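Local coordinates for VAL-1 (Chlorella virus, PDB 3GNE), which cleaves alginate by beta-elimination as a lyase of polysaccharide lyase family 14, built on a concanavalin-like beta-sandwich, at residues Q137-L142 with K200-S205; Y128-S133 with E145-G150; T172-F177 with L210-F215; G94-G99 with A113-M118. One frame throughout, in Å; residues are numbered along the deposited sequence. Where two conformers were deposited one is given.

Contact 1 (Q137-L142 with K200-S205); sequences QKIPGL and KRINWS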
loop_
_atom_site.group_PDB
_atom_site.type_symbol
_atom_site.label_atom_id
_atom_site.label_comp_id
_atom_site.label_asym_id
_atom_site.label_seq_id
_atom_site.Cartn_x
_atom_site.Cartn_y
_atom_site.Cartn_z
ATOM N N GLN A 137 -21.799 2.903 2.604
ATOM C CA GLN A 137 -21.150 2.552 1.337
ATOM C C GLN A 137 -22.218 2.042 0.389
ATOM O O GLN A 137 -23.213 1.535 0.891
ATOM C CB GLN A 137 -20.102 1.458 1.515
ATOM C CG GLN A 137 -18.969 1.930 2.496
ATOM C CD GLN A 137 -18.076 3.014 1.902
ATOM O OE1 GLN A 137 -18.120 3.407 0.724
ATOM N NE2 GLN A 137 -17.222 3.529 2.828
ATOM N N LYS A 138 -22.014 2.158 -0.909
ATOM C CA LYS A 138 -22.929 1.497 -1.823
ATOM C C LYS A 138 -22.319 0.316 -2.533
ATOM O O LYS A 138 -22.991 -0.483 -3.165
ATOM C CB LYS A 138 -23.422 2.508 -2.876
ATOM C CG LYS A 138 -22.321 2.972 -3.837
ATOM C CD LYS A 138 -22.897 4.008 -4.782
ATOM C CE LYS A 138 -22.116 5.269 -4.882
ATOM N NZ LYS A 138 -22.315 6.119 -6.067
ATOM N N ILE A 139 -20.997 0.192 -2.474
ATOM C CA ILE A 139 -20.331 -0.963 -3.069
ATOM C C ILE A 139 -20.594 -2.176 -2.207
ATOM O O ILE A 139 -20.266 -2.206 -1.016
ATOM C CB ILE A 139 -18.809 -0.664 -3.147
ATOM C CG1 ILE A 139 -18.558 0.530 -4.087
ATOM C CG2 ILE A 139 -18.005 -1.888 -3.493
ATOM C CD1 ILE A 139 -17.170 1.136 -3.829
ATOM N N PRO A 140 -21.172 -3.233 -2.780
ATOM C CA PRO A 140 -21.491 -4.394 -1.962
ATOM C C PRO A 140 -20.256 -4.991 -1.316
ATOM O O PRO A 140 -19.230 -5.150 -1.987
ATOM C CB PRO A 140 -22.054 -5.403 -2.957
ATOM C CG PRO A 140 -22.599 -4.521 -4.064
ATOM C CD PRO A 140 -21.632 -3.364 -4.190
ATOM N N GLY A 141 -20.354 -5.299 -0.014
ATOM C CA GLY A 141 -19.271 -5.930 0.708
ATOM C C GLY A 141 -18.162 -4.966 1.131
ATOM O O GLY A 141 -17.225 -5.452 1.753
ATOM N N LEU A 142 -18.301 -3.653 0.838
ATOM C CA LEU A 142 -17.300 -2.696 1.386
ATOM C C LEU A 142 -17.686 -2.380 2.837
ATOM O O LEU A 142 -18.345 -1.390 3.132
ATOM C CB LEU A 142 -17.222 -1.470 0.522
ATOM C CG LEU A 142 -16.100 -0.493 0.898
ATOM C CD1 LEU A 142 -14.749 -1.206 0.974
ATOM C CD2 LEU A 142 -16.055 0.656 -0.108
ATOM N N LYS A 200 -14.887 3.035 -8.487
ATOM C CA LYS A 200 -15.537 4.306 -8.192
ATOM C C LYS A 200 -16.624 4.096 -7.156
ATOM O O LYS A 200 -17.005 2.961 -6.824
ATOM C CB LYS A 200 -16.131 4.873 -9.502
ATOM C CG LYS A 200 -15.080 5.196 -10.559
ATOM C CD LYS A 200 -15.688 6.090 -11.646
ATOM C CE LYS A 200 -14.646 6.522 -12.658
ATOM N NZ LYS A 200 -15.214 7.310 -13.785
ATOM N N ARG A 201 -17.120 5.190 -6.598
ATOM C CA ARG A 201 -18.283 5.191 -5.691
ATOM C C ARG A 201 -18.013 4.898 -4.221
ATOM O O ARG A 201 -18.835 4.413 -3.442
ATOM C CB ARG A 201 -19.364 4.328 -6.358
ATOM C CG ARG A 201 -19.943 5.086 -7.571
ATOM C CD ARG A 201 -19.583 4.430 -8.907
ATOM N NE ARG A 201 -20.669 4.548 -9.879
ATOM C CZ ARG A 201 -21.700 3.723 -10.006
ATOM N NH1 ARG A 201 -21.823 2.666 -9.206
ATOM N NH2 ARG A 201 -22.624 3.955 -10.936
ATOM N N ILE A 202 -16.793 5.272 -3.804
ATOM C CA ILE A 202 -16.338 4.980 -2.442
ATOM C C ILE A 202 -16.559 6.151 -1.518
ATOM O O ILE A 202 -16.328 7.301 -1.912
ATOM C CB ILE A 202 -14.807 4.750 -2.466
ATOM C CG1 ILE A 202 -14.426 3.602 -3.419
ATOM C CG2 ILE A 202 -14.314 4.499 -1.064
ATOM C CD1 ILE A 202 -12.947 3.503 -3.668
ATOM N N ASN A 203 -17.019 5.909 -0.308
ATOM C CA ASN A 203 -16.916 6.923 0.761
ATOM C C ASN A 203 -15.603 6.692 1.524
ATOM O O ASN A 203 -15.472 5.698 2.237
ATOM C CB ASN A 203 -18.105 6.904 1.697
ATOM C CG ASN A 203 -19.254 7.828 1.341
ATOM O OD1 ASN A 203 -20.331 7.650 1.928
ATOM N ND2 ASN A 203 -19.078 8.769 0.451
ATOM N N TRP A 204 -14.658 7.614 1.380
ATOM C CA TRP A 204 -13.387 7.470 2.103
ATOM C C TRP A 204 -13.419 8.078 3.477
ATOM O O TRP A 204 -12.629 7.649 4.345
ATOM C CB TRP A 204 -12.279 8.106 1.277
ATOM C CG TRP A 204 -11.767 7.273 0.151
ATOM C CD1 TRP A 204 -11.801 7.532 -1.180
ATOM C CD2 TRP A 204 -11.106 5.967 0.296
ATOM N NE1 TRP A 204 -11.215 6.508 -1.874
ATOM C CE2 TRP A 204 -10.786 5.539 -1.000
ATOM C CE3 TRP A 204 -10.786 5.182 1.395
ATOM C CZ2 TRP A 204 -10.144 4.333 -1.269
ATOM C CZ3 TRP A 204 -10.145 3.970 1.178
ATOM C CH2 TRP A 204 -9.842 3.578 -0.138
ATOM N N SER A 205 -14.284 9.075 3.756
ATOM C CA SER A 205 -14.327 9.599 5.115
ATOM C C SER A 205 -15.696 10.246 5.305
ATOM O O SER A 205 -16.411 10.546 4.392
ATOM C CB SER A 205 -13.210 10.618 5.444
ATOM O OG SER A 205 -13.558 11.909 4.913
HETATM O O HOH W 1 -19.412 2.662 -1.520
#

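Contact 2 (Y128-S133 with E145-G150); sequences YIYPPS and EGHGIG. With FLC (citrate anion), chain C.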
loop_
_atom_site.group_PDB
_atom_site.type_symbol
_atom_site.label_atom_id
_atom_site.label_comp_id
_atom_site.label_asym_id
_atom_site.label_seq_id
_atom_site.Cartn_x
_atom_site.Cartn_y
_atom_site.Cartn_z
ATOM N N TYR A 128 -6.663 -3.289 -1.598
ATOM C CA TYR A 128 -7.071 -3.828 -0.301
ATOM C C TYR A 128 -7.468 -2.662 0.620
ATOM O O TYR A 128 -6.614 -1.856 1.005
ATOM C CB TYR A 128 -5.908 -4.622 0.261
ATOM C CG TYR A 128 -6.235 -5.393 1.520
ATOM C CD1 TYR A 128 -7.209 -6.416 1.489
ATOM C CD2 TYR A 128 -5.563 -5.100 2.713
ATOM C CE1 TYR A 128 -7.532 -7.138 2.637
ATOM C CE2 TYR A 128 -5.862 -5.851 3.853
ATOM C CZ TYR A 128 -6.835 -6.854 3.829
ATOM O OH TYR A 128 -7.153 -7.607 4.927
ATOM N N ILE A 129 -8.734 -2.572 0.909
ATOM C CA ILE A 129 -9.311 -1.384 1.545
ATOM C C ILE A 129 -9.853 -1.702 2.921
ATOM O O ILE A 129 -10.641 -2.642 3.075
ATOM C CB ILE A 129 -10.447 -0.817 0.651
ATOM C CG1 ILE A 129 -9.870 -0.425 -0.709
ATOM C CG2 ILE A 129 -11.140 0.370 1.361
ATOM C CD1 ILE A 129 -10.905 0.160 -1.682
ATOM N N TYR A 130 -9.536 -0.878 3.912
ATOM C CA TYR A 130 -10.239 -0.856 5.191
ATOM C C TYR A 130 -11.081 0.425 5.172
ATOM O O TYR A 130 -10.476 1.526 5.236
ATOM C CB TYR A 130 -9.289 -0.788 6.377
ATOM C CG TYR A 130 -8.848 -2.115 6.976
ATOM C CD1 TYR A 130 -8.044 -3.019 6.263
ATOM C CD2 TYR A 130 -9.170 -2.428 8.290
ATOM C CE1 TYR A 130 -7.635 -4.225 6.855
ATOM C CE2 TYR A 130 -8.769 -3.627 8.854
ATOM C CZ TYR A 130 -8.002 -4.514 8.142
ATOM O OH TYR A 130 -7.619 -5.686 8.776
ATOM N N PRO A 131 -12.389 0.314 5.052
ATOM C CA PRO A 131 -13.229 1.530 5.079
ATOM C C PRO A 131 -13.585 1.936 6.501
ATOM O O PRO A 131 -13.380 1.149 7.429
ATOM C CB PRO A 131 -14.489 1.044 4.311
ATOM C CG PRO A 131 -14.601 -0.412 4.762
ATOM C CD PRO A 131 -13.180 -0.920 4.881
ATOM N N PRO A 132 -14.095 3.163 6.682
ATOM C CA PRO A 132 -14.420 3.607 8.035
ATOM C C PRO A 132 -15.620 2.909 8.648
ATOM O O PRO A 132 -16.578 2.566 7.950
ATOM C CB PRO A 132 -14.756 5.116 7.798
ATOM C CG PRO A 132 -14.049 5.491 6.533
ATOM C CD PRO A 132 -14.267 4.237 5.669
ATOM N N SER A 133 -15.588 2.781 9.976
ATOM C CA SER A 133 -16.829 2.296 10.572
ATOM C C SER A 133 -17.892 3.388 10.516
ATOM O O SER A 133 -17.649 4.584 10.424
ATOM C CB SER A 133 -16.642 1.878 12.033
ATOM O OG SER A 133 -15.766 2.826 12.597
ATOM N N GLU A 145 -15.714 -4.262 8.932
ATOM C CA GLU A 145 -15.632 -5.307 9.897
ATOM C C GLU A 145 -14.597 -6.338 9.452
ATOM O O GLU A 145 -14.330 -6.440 8.241
ATOM C CB GLU A 145 -16.983 -6.051 10.018
ATOM C CG GLU A 145 -18.165 -5.185 10.324
ATOM C CD GLU A 145 -19.391 -5.663 9.560
ATOM O OE1 GLU A 145 -19.968 -6.703 9.971
ATOM O OE2 GLU A 145 -19.807 -5.044 8.554
ATOM N N GLY A 146 -14.032 -7.096 10.379
ATOM C CA GLY A 146 -13.122 -8.168 9.964
ATOM C C GLY A 146 -11.895 -7.643 9.242
ATOM O O GLY A 146 -11.364 -6.605 9.600
ATOM N N HIS A 147 -11.405 -8.388 8.248
ATOM C CA HIS A 147 -10.271 -8.010 7.455
ATOM C C HIS A 147 -10.660 -6.997 6.394
ATOM O O HIS A 147 -11.842 -6.659 6.272
ATOM C CB HIS A 147 -9.647 -9.231 6.745
ATOM C CG HIS A 147 -9.102 -10.207 7.764
ATOM N ND1 HIS A 147 -7.932 -10.016 8.446
ATOM C CD2 HIS A 147 -9.625 -11.380 8.188
ATOM C CE1 HIS A 147 -7.732 -11.056 9.278
ATOM N NE2 HIS A 147 -8.749 -11.887 9.132
ATOM N N GLY A 148 -9.646 -6.510 5.663
ATOM C CA GLY A 148 -9.933 -5.566 4.593
ATOM C C GLY A 148 -10.684 -6.231 3.454
ATOM O O GLY A 148 -10.880 -7.460 3.370
ATOM N N ILE A 149 -11.073 -5.370 2.513
ATOM C CA ILE A 149 -11.859 -5.758 1.353
ATOM C C ILE A 149 -10.984 -5.672 0.094
ATOM O O ILE A 149 -10.393 -4.626 -0.212
ATOM C CB ILE A 149 -13.091 -4.835 1.191
ATOM C CG1 ILE A 149 -13.813 -4.578 2.509
ATOM C CG2 ILE A 149 -14.023 -5.409 0.129
ATOM C CD1 ILE A 149 -14.296 -5.804 3.264
ATOM N N GLY A 150 -10.898 -6.796 -0.623
ATOM C CA GLY A 150 -10.048 -6.861 -1.835
ATOM C C GLY A 150 -10.870 -6.574 -3.074
ATOM O O GLY A 150 -12.037 -6.951 -3.144
HETATM C CAC FLC C . -3.364 -5.784 8.209
HETATM C CA FLC C . -3.623 -6.935 9.161
HETATM C CB FLC C . -3.882 -8.224 8.372
HETATM C CBC FLC C . -5.129 -7.976 7.526
HETATM C CG FLC C . -4.148 -9.354 9.363
HETATM C CGC FLC C . -4.437 -10.715 8.711
HETATM O OA1 FLC C . -2.371 -5.817 7.501
HETATM O OA2 FLC C . -4.177 -4.876 8.197
HETATM O OB1 FLC C . -4.957 -7.839 6.299
HETATM O OB2 FLC C . -6.239 -7.863 8.107
HETATM O OG1 FLC C . -4.784 -10.752 7.535
HETATM O OG2 FLC C . -4.347 -11.729 9.461
HETATM O OHB FLC C . -2.734 -8.529 7.602
#

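Contact 3 (T172-F177 with L210-F215); sequences TKMNTF and LLISRF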
loop_
_atom_site.group_PDB
_atom_site.type_symbol
_atom_site.label_atom_id
_atom_site.label_comp_id
_atom_site.label_asym_id
_atom_site.label_seq_id
_atom_site.Cartn_x
_atom_site.Cartn_y
_atom_site.Cartn_z
ATOM N N THR A 172 -5.602 7.194 -4.946
ATOM C CA THR A 172 -6.677 7.383 -3.977
ATOM C C THR A 172 -7.310 8.736 -4.204
ATOM O O THR A 172 -6.556 9.717 -4.213
ATOM C CB THR A 172 -6.139 7.334 -2.525
ATOM O OG1 THR A 172 -5.409 6.126 -2.339
ATOM C CG2 THR A 172 -7.294 7.276 -1.564
ATOM N N LYS A 173 -8.622 8.825 -4.382
ATOM C CA LYS A 173 -9.265 10.130 -4.573
ATOM C C LYS A 173 -10.424 10.230 -3.591
ATOM O O LYS A 173 -11.334 9.391 -3.586
ATOM C CB LYS A 173 -9.798 10.252 -6.011
ATOM C CG LYS A 173 -10.562 11.575 -6.219
ATOM C CD LYS A 173 -10.968 11.725 -7.681
ATOM C CE LYS A 173 -11.436 13.179 -7.841
ATOM N NZ LYS A 173 -12.776 13.419 -7.264
ATOM N N MET A 174 -10.346 11.249 -2.737
ATOM C CA MET A 174 -11.398 11.416 -1.742
ATOM C C MET A 174 -12.763 11.630 -2.402
ATOM O O MET A 174 -12.871 12.226 -3.460
ATOM C CB MET A 174 -11.107 12.617 -0.819
ATOM C CG MET A 174 -9.969 12.372 0.166
ATOM S SD MET A 174 -10.351 11.157 1.445
ATOM C CE MET A 174 -12.039 11.572 1.864
ATOM N N ASN A 175 -13.770 11.124 -1.666
ATOM C CA ASN A 175 -15.106 11.587 -2.038
ATOM C C ASN A 175 -15.243 13.080 -1.774
ATOM O O ASN A 175 -14.461 13.697 -1.008
ATOM C CB ASN A 175 -16.147 10.882 -1.179
ATOM C CG ASN A 175 -15.864 11.018 0.323
ATOM O OD1 ASN A 175 -15.000 10.310 0.869
ATOM N ND2 ASN A 175 -16.561 11.964 1.005
ATOM N N THR A 176 -16.271 13.657 -2.392
ATOM C CA THR A 176 -16.638 15.062 -2.100
ATOM C C THR A 176 -17.682 15.082 -0.996
ATOM O O THR A 176 -18.146 14.023 -0.593
ATOM C CB THR A 176 -17.153 15.816 -3.303
ATOM O OG1 THR A 176 -18.339 15.157 -3.781
ATOM C CG2 THR A 176 -16.147 15.741 -4.443
ATOM N N PHE A 177 -18.032 16.258 -0.515
ATOM C CA PHE A 177 -19.066 16.405 0.473
ATOM C C PHE A 177 -20.035 17.446 -0.071
ATOM O O PHE A 177 -19.691 18.420 -0.754
ATOM C CB PHE A 177 -18.564 16.903 1.840
ATOM C CG PHE A 177 -17.555 15.878 2.369
ATOM C CD1 PHE A 177 -17.963 14.938 3.296
ATOM C CD2 PHE A 177 -16.259 15.881 1.895
ATOM C CE1 PHE A 177 -17.057 13.994 3.759
ATOM C CE2 PHE A 177 -15.334 14.933 2.355
ATOM C CZ PHE A 177 -15.769 14.001 3.271
ATOM N N LEU A 210 -11.340 15.123 7.253
ATOM C CA LEU A 210 -10.618 13.827 7.276
ATOM C C LEU A 210 -10.233 13.490 5.857
ATOM O O LEU A 210 -11.107 13.067 5.073
ATOM C CB LEU A 210 -11.566 12.796 7.851
ATOM C CG LEU A 210 -11.903 12.988 9.347
ATOM C CD1 LEU A 210 -13.069 12.065 9.750
ATOM C CD2 LEU A 210 -10.692 12.801 10.262
ATOM N N LEU A 211 -8.992 13.712 5.469
ATOM C CA LEU A 211 -8.565 13.603 4.079
ATOM C C LEU A 211 -7.372 12.665 4.054
ATOM O O LEU A 211 -7.011 12.048 5.088
ATOM C CB LEU A 211 -8.212 14.998 3.546
ATOM C CG LEU A 211 -9.336 16.033 3.652
ATOM C CD1 LEU A 211 -8.757 17.378 3.279
ATOM C CD2 LEU A 211 -10.493 15.622 2.739
ATOM N N ILE A 212 -6.751 12.545 2.878
ATOM C CA ILE A 212 -5.558 11.672 2.845
ATOM C C ILE A 212 -4.494 12.219 3.784
ATOM O O ILE A 212 -4.217 13.430 3.720
ATOM C CB ILE A 212 -5.075 11.592 1.404
ATOM C CG1 ILE A 212 -6.131 10.947 0.515
ATOM C CG2 ILE A 212 -3.746 10.837 1.354
ATOM C CD1 ILE A 212 -5.954 11.119 -0.987
ATOM N N SER A 213 -3.968 11.363 4.640
ATOM C CA SER A 213 -3.072 11.878 5.716
ATOM C C SER A 213 -1.704 11.321 5.659
ATOM O O SER A 213 -0.819 11.981 6.181
ATOM C CB SER A 213 -3.738 11.640 7.071
ATOM O OG SER A 213 -4.005 10.265 7.260
ATOM N N ARG A 214 -1.443 10.142 5.073
ATOM C CA ARG A 214 -0.059 9.687 4.973
ATOM C C ARG A 214 0.078 8.581 3.951
ATOM O O ARG A 214 -0.908 7.923 3.593
ATOM C CB ARG A 214 0.528 9.142 6.304
ATOM C CG ARG A 214 -0.064 7.786 6.740
ATOM C CD ARG A 214 0.623 7.357 8.041
ATOM N NE ARG A 214 0.369 5.982 8.477
ATOM C CZ ARG A 214 -0.701 5.564 9.156
ATOM N NH1 ARG A 214 -1.686 6.459 9.433
ATOM N NH2 ARG A 214 -0.778 4.295 9.504
ATOM N N PHE A 215 1.299 8.379 3.498
ATOM C CA PHE A 215 1.722 7.137 2.873
ATOM C C PHE A 215 2.244 6.204 3.944
ATOM O O PHE A 215 3.030 6.628 4.802
ATOM C CB PHE A 215 2.857 7.424 1.880
ATOM C CG PHE A 215 3.352 6.193 1.118
ATOM C CD1 PHE A 215 2.494 5.479 0.276
ATOM C CD2 PHE A 215 4.692 5.804 1.290
ATOM C CE1 PHE A 215 2.973 4.373 -0.445
ATOM C CE2 PHE A 215 5.142 4.718 0.536
ATOM C CZ PHE A 215 4.312 4.014 -0.324
#

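Contact 4 (G94-G99 with A113-M118); sequences GGTFIG and ASNRIM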
loop_
_atom_site.group_PDB
_atom_site.type_symbol
_atom_site.label_atom_id
_atom_site.label_comp_id
_atom_site.label_asym_id
_atom_site.label_seq_id
_atom_site.Cartn_x
_atom_site.Cartn_y
_atom_site.Cartn_z
ATOM N N GLY A 94 2.063 -1.523 0.525
ATOM C CA GLY A 94 1.783 -0.316 1.277
ATOM C C GLY A 94 0.682 0.449 0.579
ATOM O O GLY A 94 0.070 -0.046 -0.360
ATOM N N GLY A 95 0.444 1.670 1.040
ATOM C CA GLY A 95 -0.632 2.458 0.397
ATOM C C GLY A 95 -0.870 3.700 1.222
ATOM O O GLY A 95 0.003 4.221 1.901
ATOM N N THR A 96 -2.077 4.189 1.115
ATOM C CA THR A 96 -2.441 5.476 1.673
ATOM C C THR A 96 -3.427 5.314 2.797
ATOM O O THR A 96 -4.289 4.458 2.742
ATOM C CB THR A 96 -3.049 6.294 0.503
ATOM O OG1 THR A 96 -3.139 7.656 0.806
ATOM C CG2 THR A 96 -4.443 5.759 0.283
ATOM N N PHE A 97 -3.270 6.154 3.835
ATOM C CA PHE A 97 -4.232 6.210 4.937
ATOM C C PHE A 97 -4.976 7.539 4.898
ATOM O O PHE A 97 -4.390 8.538 4.473
ATOM C CB PHE A 97 -3.520 6.043 6.294
ATOM C CG PHE A 97 -3.307 4.544 6.614
ATOM C CD1 PHE A 97 -2.444 3.768 5.855
ATOM C CD2 PHE A 97 -3.980 3.952 7.686
ATOM C CE1 PHE A 97 -2.236 2.418 6.175
ATOM C CE2 PHE A 97 -3.817 2.611 8.010
ATOM C CZ PHE A 97 -2.953 1.856 7.233
ATOM N N ILE A 98 -6.247 7.466 5.291
ATOM C CA ILE A 98 -7.204 8.561 5.278
ATOM C C ILE A 98 -7.517 8.968 6.713
ATOM O O ILE A 98 -7.780 8.051 7.499
ATOM C CB ILE A 98 -8.553 8.134 4.670
ATOM C CG1 ILE A 98 -8.489 7.726 3.203
ATOM C CG2 ILE A 98 -9.570 9.266 4.808
ATOM C CD1 ILE A 98 -7.417 8.562 2.532
ATOM N N GLY A 99 -7.522 10.251 7.036
ATOM C CA GLY A 99 -8.041 10.642 8.365
ATOM C C GLY A 99 -7.062 10.207 9.458
ATOM O O GLY A 99 -5.830 10.264 9.307
ATOM N N ALA A 113 -9.457 5.355 7.278
ATOM C CA ALA A 113 -9.571 4.346 6.223
ATOM C C ALA A 113 -8.198 4.122 5.630
ATOM O O ALA A 113 -7.266 4.902 5.836
ATOM C CB ALA A 113 -10.504 4.827 5.103
ATOM N N SER A 114 -8.065 3.038 4.861
ATOM C CA SER A 114 -6.768 2.824 4.199
ATOM C C SER A 114 -7.001 2.115 2.850
ATOM O O SER A 114 -7.989 1.378 2.653
ATOM C CB SER A 114 -5.759 2.025 5.040
ATOM O OG SER A 114 -6.332 0.724 5.267
ATOM N N ASN A 115 -6.040 2.396 1.953
ATOM C CA ASN A 115 -6.058 1.898 0.571
ATOM C C ASN A 115 -4.693 1.308 0.291
ATOM O O ASN A 115 -3.752 2.102 0.166
ATOM C CB ASN A 115 -6.350 3.075 -0.382
ATOM C CG ASN A 115 -6.737 2.606 -1.765
ATOM O OD1 ASN A 115 -7.173 1.447 -1.883
ATOM N ND2 ASN A 115 -6.563 3.455 -2.767
ATOM N N ARG A 116 -4.572 -0.018 0.248
ATOM C CA ARG A 116 -3.260 -0.623 0.129
ATOM C C ARG A 116 -3.196 -1.584 -1.044
ATOM O O ARG A 116 -4.197 -2.125 -1.487
ATOM C CB ARG A 116 -2.911 -1.409 1.388
ATOM C CG ARG A 116 -2.532 -0.490 2.554
ATOM C CD ARG A 116 -2.059 -1.315 3.781
ATOM N NE ARG A 116 -3.289 -1.962 4.354
ATOM C CZ ARG A 116 -3.272 -2.855 5.339
ATOM N NH1 ARG A 116 -2.092 -3.262 5.856
ATOM N NH2 ARG A 116 -4.401 -3.384 5.844
ATOM N N ILE A 117 -1.962 -1.817 -1.500
ATOM C CA ILE A 117 -1.692 -2.905 -2.420
ATOM C C ILE A 117 -1.345 -4.153 -1.636
ATOM O O ILE A 117 -0.471 -4.104 -0.715
ATOM C CB ILE A 117 -0.461 -2.546 -3.297
ATOM C CG1 ILE A 117 -0.774 -1.398 -4.264
ATOM C CG2 ILE A 117 0.035 -3.800 -4.015
ATOM C CD1 ILE A 117 -1.739 -1.755 -5.401
ATOM N N MET A 118 -1.969 -5.269 -1.990
ATOM C CA MET A 118 -1.507 -6.584 -1.585
ATOM C C MET A 118 -1.106 -7.395 -2.822
ATOM O O MET A 118 -1.713 -7.306 -3.878
ATOM C CB MET A 118 -2.578 -7.424 -0.891
ATOM C CG MET A 118 -2.691 -7.090 0.604
ATOM S SD MET A 118 -3.939 -8.153 1.393
ATOM C CE MET A 118 -3.129 -9.751 1.387
#

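Contact 1 (Q137-L142 with K200-S205)
Two hydrogen bonds from one side-chain amide join the loop between strands 125-130 and 149-151 of the seven-stranded sheet to the end of strand 195-202 in the other sheet. Gln137 lays its carboxamide along the backbone of Asn203. OE1 of Gln137 accepts the backbone N-H of Asn203 at 2.9 Å. NE2 of Gln137 gives a nearly straight bond to Asn203 O, 2.8 Å and 175° at the hydrogen. Both bonds lie in the carbonyl planes, on lone pairs. The Gln137 chain bends at chi2 (-70°), which brings the amide round to Asn203.

Water 1 bridges the segments beside this pair. It donates to Gln137 OE1 and to Arg201 O, both at 2.7 Å, and accepts the N-H of Ile139. OE1 is thus gripped by two donors.

Ile139 and Leu142, the ends of a type II turn, both point toward the strand. Ile139 CD1 meets Ile202 CG1 at 3.7 Å. Leu142 CD2 lies more loosely against Ile202 CG2. Arg201 and Ile202 form a G1 beta bulge opposite Gly186.

The Lys138 end lies across CB and CG of the poorly ordered Arg201. Lys138 NZ and Arg201 NE, both positive, stand 4.4 Å apart; Lys138 NZ bonds to Leu184 O, which probably helps hold it there.

The loop thus holds mainly to the backbone of Arg201 and Asn203, and the paired amide bonds should fix the rotation of Gln137.

Contact 2 (Y128-S133 with E145-G150)
Strand 125-130 pairs here with the short edge strand 149-151, and the loop before it turns a histidine toward the same pocket as two tyrosines. Ile129 and Ile149 form an antiparallel hydrogen-bonded pair. Ile129 N reaches Ile149 O at 2.9 Å, and Ile149 N returns to Ile129 O at 2.8 Å. Tyr128 and Gly150 form the adjacent non-hydrogen-bonded pair.

Both tyrosine rings pack on the backbone of Gly148. The Tyr130 ring brings CE1 to 3.3 Å from Gly148 N. Tyr128, with CG anti to its backbone N (chi1 -173°), sets CE1 close to the Gly148 carbonyl. A beta-carbon on Gly148 would run into both rings. On the Ile129 side of the sheet, Pro131 CD rests against Ile149 CG1.

The polar tips meet a citrate, probably from the crystallisation liquor. Tyr128 OH accepts the Gly148 N-H in a bent bond and donates to citrate OB1 at 2.6 Å. Tyr130 OH donates to OB2 at 2.7 Å and is also hydrogen-bonded to Tyr106 N. His147 ND1 points straight at the same OB2, at 2.8 Å and 178°, with the oxygen at its ring edge. Lys92, Gly105 and Arg116 also bind the citrate.

Two tyrosines and a histidine thus grip one carboxylate. This is consistent with a site for the acidic sugars of alginate, and the anion would probably help keep protons on these groups.

Contact 3 (T172-F177 with L210-F215)
Met174, described here in one of its two modelled conformers, carries this contact between the end of strand 166-173 and the start of strand 212-221. Its CB points toward the 210-215 segment. CG stands anti to the carbonyl carbon (chi1 -72°) and enters between two branched side chains. It lies 4.1 Å from Ile212 CG1 and 4.2 Å from Leu211 CD2. Met174 and Ile212 run alongside in opposing senses, and the Leu211 chain lies roughly perpendicular to Met174.

The chain then bends at chi2 (-69°), so that SD comes to the backbone rather than to a side chain. SD is 4.0 Å from Leu211 CA and nearly as close to Ile212 N. A second bend at chi3 turns the methyl CE back along the segment. CE ends 3.7 Å from Leu210 O. That carbonyl also takes a hydrogen bond from Ser205 OG, and the Met174 side chain packs on Trp204 and Ser205 as well.

Ile212 extends the contact toward Thr172. Its CD1 touches Thr172 O at 3.6 Å and lies farther from CB and CG2 of the same residue. The polar branch of Thr172 is used elsewhere: its OG1 bonds to Asn115 ND2. Thr96 and Ile98 of strand 91-99 pack on Ile212 too.

The segments belong to two different sheets, and the touch between them is dispersive. The contact is therefore part of the apolar filling of the beta-sandwich. Such packing depends on shape, and the doubly bent methionine in this conformer lies against the backbone of Leu211.

Contact 4 (G94-G99 with A113-M118)
The Phe97 ring lies flat over the side chain of Ser114. Ser114 CB sits 3.5 Å from the ring centroid and 7° off the normal, a CH-pi contact over the middle of the face. Ser114 OG, placed between its backbone N and carbonyl carbon (chi1 62°), bonds to Ala103 O. Arg116 CD comes obliquely toward the same ring, at 4.4 Å from Phe97 CE1.

The other face of the sheet carries Thr96, Asn115, Ile98 and Ala113. The Thr96 and Asn115 side chains meet at a slant; in the conformer described, Thr96 CG2 lies 3.4 Å from Asn115 CB. Asn115 CG is anti to its backbone N, and ND2 bonds to Thr172 OG1 and Ser188 OG. Ile98 CB meets Ala113 CB at 3.9 Å.

Backbone bonds set this order. The strands run antiparallel at 174°, with axes 4.5 Å apart. Thr96 and Asn115 exchange two hydrogen bonds, as do Ile98 and Ala113, and Ile117 N binds Gly94 O. Gly95 faces Arg116, with Gly95 CA 3.1 Å from Asn115 O, where a beta-carbon would clash.

Both strands are interior to the seven-stranded antiparallel sheet, 91-99 being its middle strand. Strand 212-221 flanks 91-99, where Arg214 makes a cation-pi contact with Phe97, and strand 125-130 flanks 112-119. The Thr96 and Asn115 side packs on strand 166-173 of the other sheet, while Arg116 reaches the bound citrate.

Overall arrangement
Contacts 2 and 4 lie in one sheet, their centres about 10 Å apart. Tyr128 N bonds to Arg116 O at 2.7 Å, and Tyr130 O pairs with Ser114 N. Together they supply Tyr128, Tyr130, His147 and Arg116 to the citrate pocket, probably the substrate cleft. Contact 3 joins contact 4 through Leu211 O and Gly99 N, 2.7 Å apart, and bridges to the opposing sheet. Contact 1 lies farther out, about 14 Å from contact 4 between centres. Its Trp204 touches all three others: Ile129 of contact 2, Asn175 of contact 3 and Asn115 of contact 4. Contacts 2 and 3 do not touch, with nearest atoms about 7 Å apart.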